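Local coordinates for GTPase HflX (Sulfolobus solfataricus P2, PDB 2QTF), which hydrolyses GTP and associates with the 50S ribosomal subunit, with a possible role in protein synthesis or ribosome biogenesis, at residues S253-S267 and I288-I302. Numbering follows the deposited sequence.
Sequences SEAKYSDALILVIDS and IGVSGKPILVTLNKI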
loop_
_atom_site.group_PDB
_atom_site.type_symbol
_atom_site.label_atom_id
_atom_site.label_comp_id
_atom_site.label_asym_id
_atom_site.label_seq_id
_atom_site.Cartn_x
_atom_site.Cartn_y
_atom_site.Cartn_z
ATOM N N SER A 253 9.912 -5.662 2.640
ATOM C CA SER A 253 10.847 -6.827 2.654
ATOM C C SER A 253 10.269 -8.127 3.164
ATOM O O SER A 253 10.857 -9.231 2.939
ATOM C CB SER A 253 12.119 -6.460 3.491
ATOM O OG SER A 253 12.804 -5.453 2.733
ATOM N N GLU A 254 9.129 -8.075 3.873
ATOM C CA GLU A 254 8.408 -9.295 4.228
ATOM C C GLU A 254 7.969 -10.086 2.961
ATOM O O GLU A 254 7.538 -11.256 3.069
ATOM C CB GLU A 254 7.184 -9.055 5.045
ATOM C CG GLU A 254 7.490 -8.349 6.447
ATOM C CD GLU A 254 6.266 -8.038 7.261
ATOM O OE1 GLU A 254 5.138 -8.525 6.951
ATOM O OE2 GLU A 254 6.440 -7.335 8.320
ATOM N N ALA A 255 8.035 -9.485 1.798
ATOM C CA ALA A 255 7.604 -10.219 0.601
ATOM C C ALA A 255 8.544 -11.415 0.389
ATOM O O ALA A 255 8.205 -12.369 -0.259
ATOM C CB ALA A 255 7.685 -9.347 -0.588
ATOM N N LYS A 256 9.765 -11.344 0.917
ATOM C CA LYS A 256 10.642 -12.491 0.710
ATOM C C LYS A 256 10.231 -13.727 1.542
ATOM O O LYS A 256 10.779 -14.825 1.380
ATOM C CB LYS A 256 12.112 -12.023 0.856
ATOM C CG LYS A 256 12.492 -11.718 2.239
ATOM C CD LYS A 256 13.976 -11.218 2.208
ATOM C CE LYS A 256 14.070 -9.733 2.262
ATOM N NZ LYS A 256 15.298 -9.308 3.041
ATOM N N TYR A 257 9.200 -13.635 2.358
ATOM C CA TYR A 257 8.731 -14.810 3.091
ATOM C C TYR A 257 7.828 -15.762 2.236
ATOM O O TYR A 257 7.538 -16.910 2.638
ATOM C CB TYR A 257 7.804 -14.408 4.270
ATOM C CG TYR A 257 8.431 -13.580 5.387
ATOM C CD1 TYR A 257 9.798 -13.505 5.536
ATOM C CD2 TYR A 257 7.615 -12.854 6.267
ATOM C CE1 TYR A 257 10.363 -12.727 6.573
ATOM C CE2 TYR A 257 8.140 -12.084 7.306
ATOM C CZ TYR A 257 9.509 -12.019 7.466
ATOM O OH TYR A 257 10.045 -11.266 8.516
ATOM N N SER A 258 7.317 -15.235 1.130
ATOM C CA SER A 258 6.367 -15.944 0.295
ATOM C C SER A 258 7.191 -16.857 -0.648
ATOM O O SER A 258 8.342 -16.538 -0.992
ATOM C CB SER A 258 5.448 -14.912 -0.438
ATOM O OG SER A 258 4.574 -14.328 0.556
ATOM N N ASP A 259 6.632 -17.992 -1.068
ATOM C CA ASP A 259 7.317 -18.958 -1.956
ATOM C C ASP A 259 7.385 -18.461 -3.369
ATOM O O ASP A 259 8.297 -18.775 -4.173
ATOM C CB ASP A 259 6.492 -20.287 -1.904
ATOM C CG ASP A 259 6.572 -20.873 -0.576
ATOM O OD1 ASP A 259 7.679 -20.920 -0.054
ATOM O OD2 ASP A 259 5.576 -21.188 0.041
ATOM N N ALA A 260 6.398 -17.650 -3.742
ATOM C CA ALA A 260 6.375 -17.019 -5.094
ATOM C C ALA A 260 5.620 -15.695 -5.032
ATOM O O ALA A 260 5.000 -15.442 -4.022
ATOM C CB ALA A 260 5.612 -17.975 -6.137
ATOM N N LEU A 261 5.614 -14.925 -6.124
ATOM C CA LEU A 261 4.902 -13.623 -6.110
ATOM C C LEU A 261 4.128 -13.500 -7.385
ATOM O O LEU A 261 4.530 -14.045 -8.483
ATOM C CB LEU A 261 5.934 -12.460 -6.116
ATOM C CG LEU A 261 6.891 -12.337 -4.933
ATOM C CD1 LEU A 261 7.953 -11.199 -5.184
ATOM C CD2 LEU A 261 6.194 -12.238 -3.591
ATOM N N ILE A 262 3.068 -12.741 -7.276
ATOM C CA ILE A 262 2.338 -12.277 -8.452
ATOM C C ILE A 262 2.618 -10.795 -8.510
ATOM O O ILE A 262 2.274 -10.103 -7.571
ATOM C CB ILE A 262 0.805 -12.485 -8.293
ATOM C CG1 ILE A 262 0.498 -14.041 -8.223
ATOM C CG2 ILE A 262 -0.012 -11.647 -9.363
ATOM C CD1 ILE A 262 -1.024 -14.414 -7.797
ATOM N N LEU A 263 3.188 -10.327 -9.648
ATOM C CA LEU A 263 3.440 -8.916 -9.887
ATOM C C LEU A 263 2.414 -8.347 -10.790
ATOM O O LEU A 263 2.217 -8.775 -11.944
ATOM C CB LEU A 263 4.817 -8.671 -10.533
ATOM C CG LEU A 263 5.155 -7.239 -10.947
ATOM C CD1 LEU A 263 5.357 -6.322 -9.709
ATOM C CD2 LEU A 263 6.555 -7.295 -11.756
ATOM N N VAL A 264 1.736 -7.372 -10.253
ATOM C CA VAL A 264 0.576 -6.795 -10.921
ATOM C C VAL A 264 1.002 -5.509 -11.613
ATOM O O VAL A 264 1.680 -4.656 -10.989
ATOM C CB VAL A 264 -0.635 -6.517 -9.959
ATOM C CG1 VAL A 264 -1.888 -6.156 -10.709
ATOM C CG2 VAL A 264 -0.983 -7.720 -9.009
ATOM N N ILE A 265 0.627 -5.358 -12.874
ATOM C CA ILE A 265 1.101 -4.190 -13.742
ATOM C C ILE A 265 -0.095 -3.600 -14.411
ATOM O O ILE A 265 -0.906 -4.355 -15.019
ATOM C CB ILE A 265 2.129 -4.628 -14.834
ATOM C CG1 ILE A 265 3.290 -5.373 -14.159
ATOM C CG2 ILE A 265 2.675 -3.364 -15.585
ATOM C CD1 ILE A 265 4.261 -4.376 -13.243
ATOM N N ASP A 266 -0.283 -2.282 -14.238
ATOM C CA ASP A 266 -1.339 -1.585 -14.954
ATOM C C ASP A 266 -1.171 -1.590 -16.499
ATOM O O ASP A 266 -0.384 -0.801 -17.009
ATOM C CB ASP A 266 -1.494 -0.170 -14.378
ATOM C CG ASP A 266 -2.699 0.568 -14.922
ATOM O OD1 ASP A 266 -3.311 0.145 -15.964
ATOM O OD2 ASP A 266 -3.011 1.577 -14.312
ATOM N N SER A 267 -1.975 -2.361 -17.245
ATOM C CA SER A 267 -1.821 -2.364 -18.719
ATOM C C SER A 267 -2.232 -1.027 -19.413
ATOM O O SER A 267 -1.986 -0.868 -20.624
ATOM C CB SER A 267 -2.737 -3.477 -19.381
ATOM O OG SER A 267 -4.089 -3.122 -19.203
ATOM N N ILE A 288 15.417 -5.306 -2.190
ATOM C CA ILE A 288 14.934 -5.802 -0.874
ATOM C C ILE A 288 15.363 -7.301 -0.684
ATOM O O ILE A 288 15.168 -7.883 0.374
ATOM C CB ILE A 288 13.402 -5.680 -0.695
ATOM C CG1 ILE A 288 12.668 -6.529 -1.743
ATOM C CG2 ILE A 288 12.949 -4.232 -0.721
ATOM C CD1 ILE A 288 11.160 -6.585 -1.554
ATOM N N GLY A 289 15.911 -7.931 -1.704
ATOM C CA GLY A 289 16.547 -9.223 -1.442
ATOM C C GLY A 289 15.631 -10.363 -1.938
ATOM O O GLY A 289 15.860 -11.544 -1.575
ATOM N N VAL A 290 14.634 -10.027 -2.778
ATOM C CA VAL A 290 13.919 -11.084 -3.585
ATOM C C VAL A 290 14.818 -11.721 -4.681
ATOM O O VAL A 290 15.213 -11.070 -5.671
ATOM C CB VAL A 290 12.585 -10.597 -4.220
ATOM C CG1 VAL A 290 11.970 -11.751 -5.142
ATOM C CG2 VAL A 290 11.631 -10.154 -3.060
ATOM N N SER A 291 15.045 -13.006 -4.520
ATOM C CA SER A 291 15.991 -13.727 -5.361
ATOM C C SER A 291 15.474 -15.159 -5.625
ATOM O O SER A 291 15.084 -15.847 -4.661
ATOM C CB SER A 291 17.346 -13.776 -4.590
ATOM O OG SER A 291 18.290 -14.526 -5.350
ATOM N N GLY A 292 15.495 -15.625 -6.877
ATOM C CA GLY A 292 15.158 -17.048 -7.082
ATOM C C GLY A 292 13.688 -17.457 -6.812
ATOM O O GLY A 292 13.378 -18.686 -6.761
ATOM N N LYS A 293 12.784 -16.477 -6.573
ATOM C CA LYS A 293 11.328 -16.797 -6.339
ATOM C C LYS A 293 10.641 -16.776 -7.695
ATOM O O LYS A 293 10.781 -15.784 -8.420
ATOM C CB LYS A 293 10.651 -15.763 -5.442
ATOM C CG LYS A 293 11.121 -15.909 -4.046
ATOM C CD LYS A 293 10.340 -15.092 -3.018
ATOM C CE LYS A 293 11.010 -15.275 -1.618
ATOM N NZ LYS A 293 10.995 -16.690 -1.099
ATOM N N PRO A 294 9.813 -17.808 -8.005
ATOM C CA PRO A 294 9.054 -17.632 -9.242
ATOM C C PRO A 294 8.136 -16.421 -9.207
ATOM O O PRO A 294 7.470 -16.193 -8.173
ATOM C CB PRO A 294 8.206 -18.920 -9.347
ATOM C CG PRO A 294 8.914 -19.932 -8.394
ATOM C CD PRO A 294 9.529 -19.093 -7.311
ATOM N N ILE A 295 8.079 -15.663 -10.318
ATOM C CA ILE A 295 7.164 -14.502 -10.369
ATOM C C ILE A 295 6.187 -14.633 -11.522
ATOM O O ILE A 295 6.625 -14.823 -12.685
ATOM C CB ILE A 295 7.982 -13.157 -10.486
ATOM C CG1 ILE A 295 8.805 -12.955 -9.153
ATOM C CG2 ILE A 295 6.970 -11.962 -10.674
ATOM C CD1 ILE A 295 9.539 -11.537 -9.149
ATOM N N LEU A 296 4.879 -14.612 -11.236
ATOM C CA LEU A 296 3.867 -14.620 -12.259
ATOM C C LEU A 296 3.484 -13.167 -12.467
ATOM O O LEU A 296 2.980 -12.524 -11.537
ATOM C CB LEU A 296 2.628 -15.365 -11.717
ATOM C CG LEU A 296 1.344 -15.356 -12.588
ATOM C CD1 LEU A 296 1.585 -15.860 -14.039
ATOM C CD2 LEU A 296 0.147 -16.238 -11.910
ATOM N N VAL A 297 3.628 -12.628 -13.660
ATOM C CA VAL A 297 3.342 -11.224 -13.880
ATOM C C VAL A 297 1.944 -11.173 -14.436
ATOM O O VAL A 297 1.609 -11.906 -15.408
ATOM C CB VAL A 297 4.363 -10.512 -14.919
ATOM C CG1 VAL A 297 3.952 -9.056 -15.097
ATOM C CG2 VAL A 297 5.835 -10.703 -14.477
ATOM N N THR A 298 1.085 -10.335 -13.834
ATOM C CA THR A 298 -0.227 -10.215 -14.400
ATOM C C THR A 298 -0.420 -8.783 -14.911
ATOM O O THR A 298 -0.474 -7.842 -14.130
ATOM C CB THR A 298 -1.376 -10.574 -13.406
ATOM O OG1 THR A 298 -1.358 -9.661 -12.313
ATOM C CG2 THR A 298 -1.253 -11.996 -12.865
ATOM N N LEU A 299 -0.568 -8.669 -16.212
ATOM C CA LEU A 299 -0.917 -7.427 -16.851
ATOM C C LEU A 299 -2.417 -7.183 -16.737
ATOM O O LEU A 299 -3.225 -7.837 -17.390
ATOM C CB LEU A 299 -0.426 -7.507 -18.340
ATOM C CG LEU A 299 -0.498 -6.287 -19.196
ATOM C CD1 LEU A 299 0.274 -5.097 -18.371
ATOM C CD2 LEU A 299 0.175 -6.636 -20.554
ATOM N N ASN A 300 -2.778 -6.279 -15.826
ATOM C CA ASN A 300 -4.126 -6.097 -15.366
ATOM C C ASN A 300 -4.814 -4.885 -16.027
ATOM O O ASN A 300 -4.129 -4.119 -16.730
ATOM C CB ASN A 300 -4.093 -5.894 -13.832
ATOM C CG ASN A 300 -5.479 -6.006 -13.186
ATOM O OD1 ASN A 300 -6.362 -6.764 -13.612
ATOM N ND2 ASN A 300 -5.700 -5.212 -12.167
ATOM N N LYS A 301 -6.139 -4.805 -15.838
ATOM C CA LYS A 301 -7.045 -3.722 -16.283
ATOM C C LYS A 301 -7.131 -3.702 -17.794
ATOM O O LYS A 301 -7.372 -2.627 -18.392
ATOM C CB LYS A 301 -6.531 -2.358 -15.778
ATOM C CG LYS A 301 -6.376 -2.276 -14.309
ATOM C CD LYS A 301 -6.188 -0.770 -13.912
ATOM C CE LYS A 301 -5.964 -0.692 -12.448
ATOM N NZ LYS A 301 -6.036 0.738 -11.916
ATOM N N ILE A 302 -6.967 -4.876 -18.426
ATOM C CA ILE A 302 -6.891 -4.966 -19.871
ATOM C C ILE A 302 -8.214 -4.555 -20.558
ATOM O O ILE A 302 -8.214 -4.304 -21.786
ATOM C CB ILE A 302 -6.544 -6.387 -20.386
ATOM C CG1 ILE A 302 -7.750 -7.423 -20.099
ATOM C CG2 ILE A 302 -5.059 -6.771 -19.956
ATOM C CD1 ILE A 302 -7.474 -8.884 -20.637
#
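Strands 260-266 and 295-300 pair in parallel, with Leu261 beside Ile295 and Asp266 beside Asn300. Backbone bonds run from Leu261 N to Pro294 O (3.0 Å) through to Ser267 N on Asn300 O (2.8 Å). Ser267 OG also donates to Asn300 O (2.7 Å), from the other face of that carbonyl, so two bonds grip one oxygen. With chi1 at 67°, OG sits between the backbone N and the carbonyl carbon, which turns it back to this acceptor.

At the other end, Lys293 bends at chi4 (-62°), and NZ donates to Ser258 O at 2.7 Å. Replacing Lys293 by alanine removes this donor, so Ser258 O would probably lose its mate and the loop before strand 260-266 its tie.

Apolar contacts line both faces. Leu261 CD1 meets Val290 CG1 tip to tip at 4.1 Å. Ile265 CG1 crosses Val297 CG1 at 3.9 Å. On the opposite face, Ile262 CG2 touches Thr298 CG2 at 3.7 Å. Thr298 OG1 is buried there without a polar partner.

Asp266 and Lys301 form a long salt bridge (OD2 to NZ, 3.9 Å). Asp266 OD1 hydrogen-bonds Thr268 OG1. Lys301 NZ also hydrogen-bonds Asn189 O; Asn300 ND2 and OD1 hydrogen-bond Ser190 O and Ala335 N, consistent with the inferred GTP site.

With helix 271-288 between them, the strands form a beta-alpha-beta unit of the P-loop GTPase fold. That helix packs on Leu263 and Ile265, helix 341-355 on Ile262 and Pro294, and strand 181-185 flanks strand 260-266.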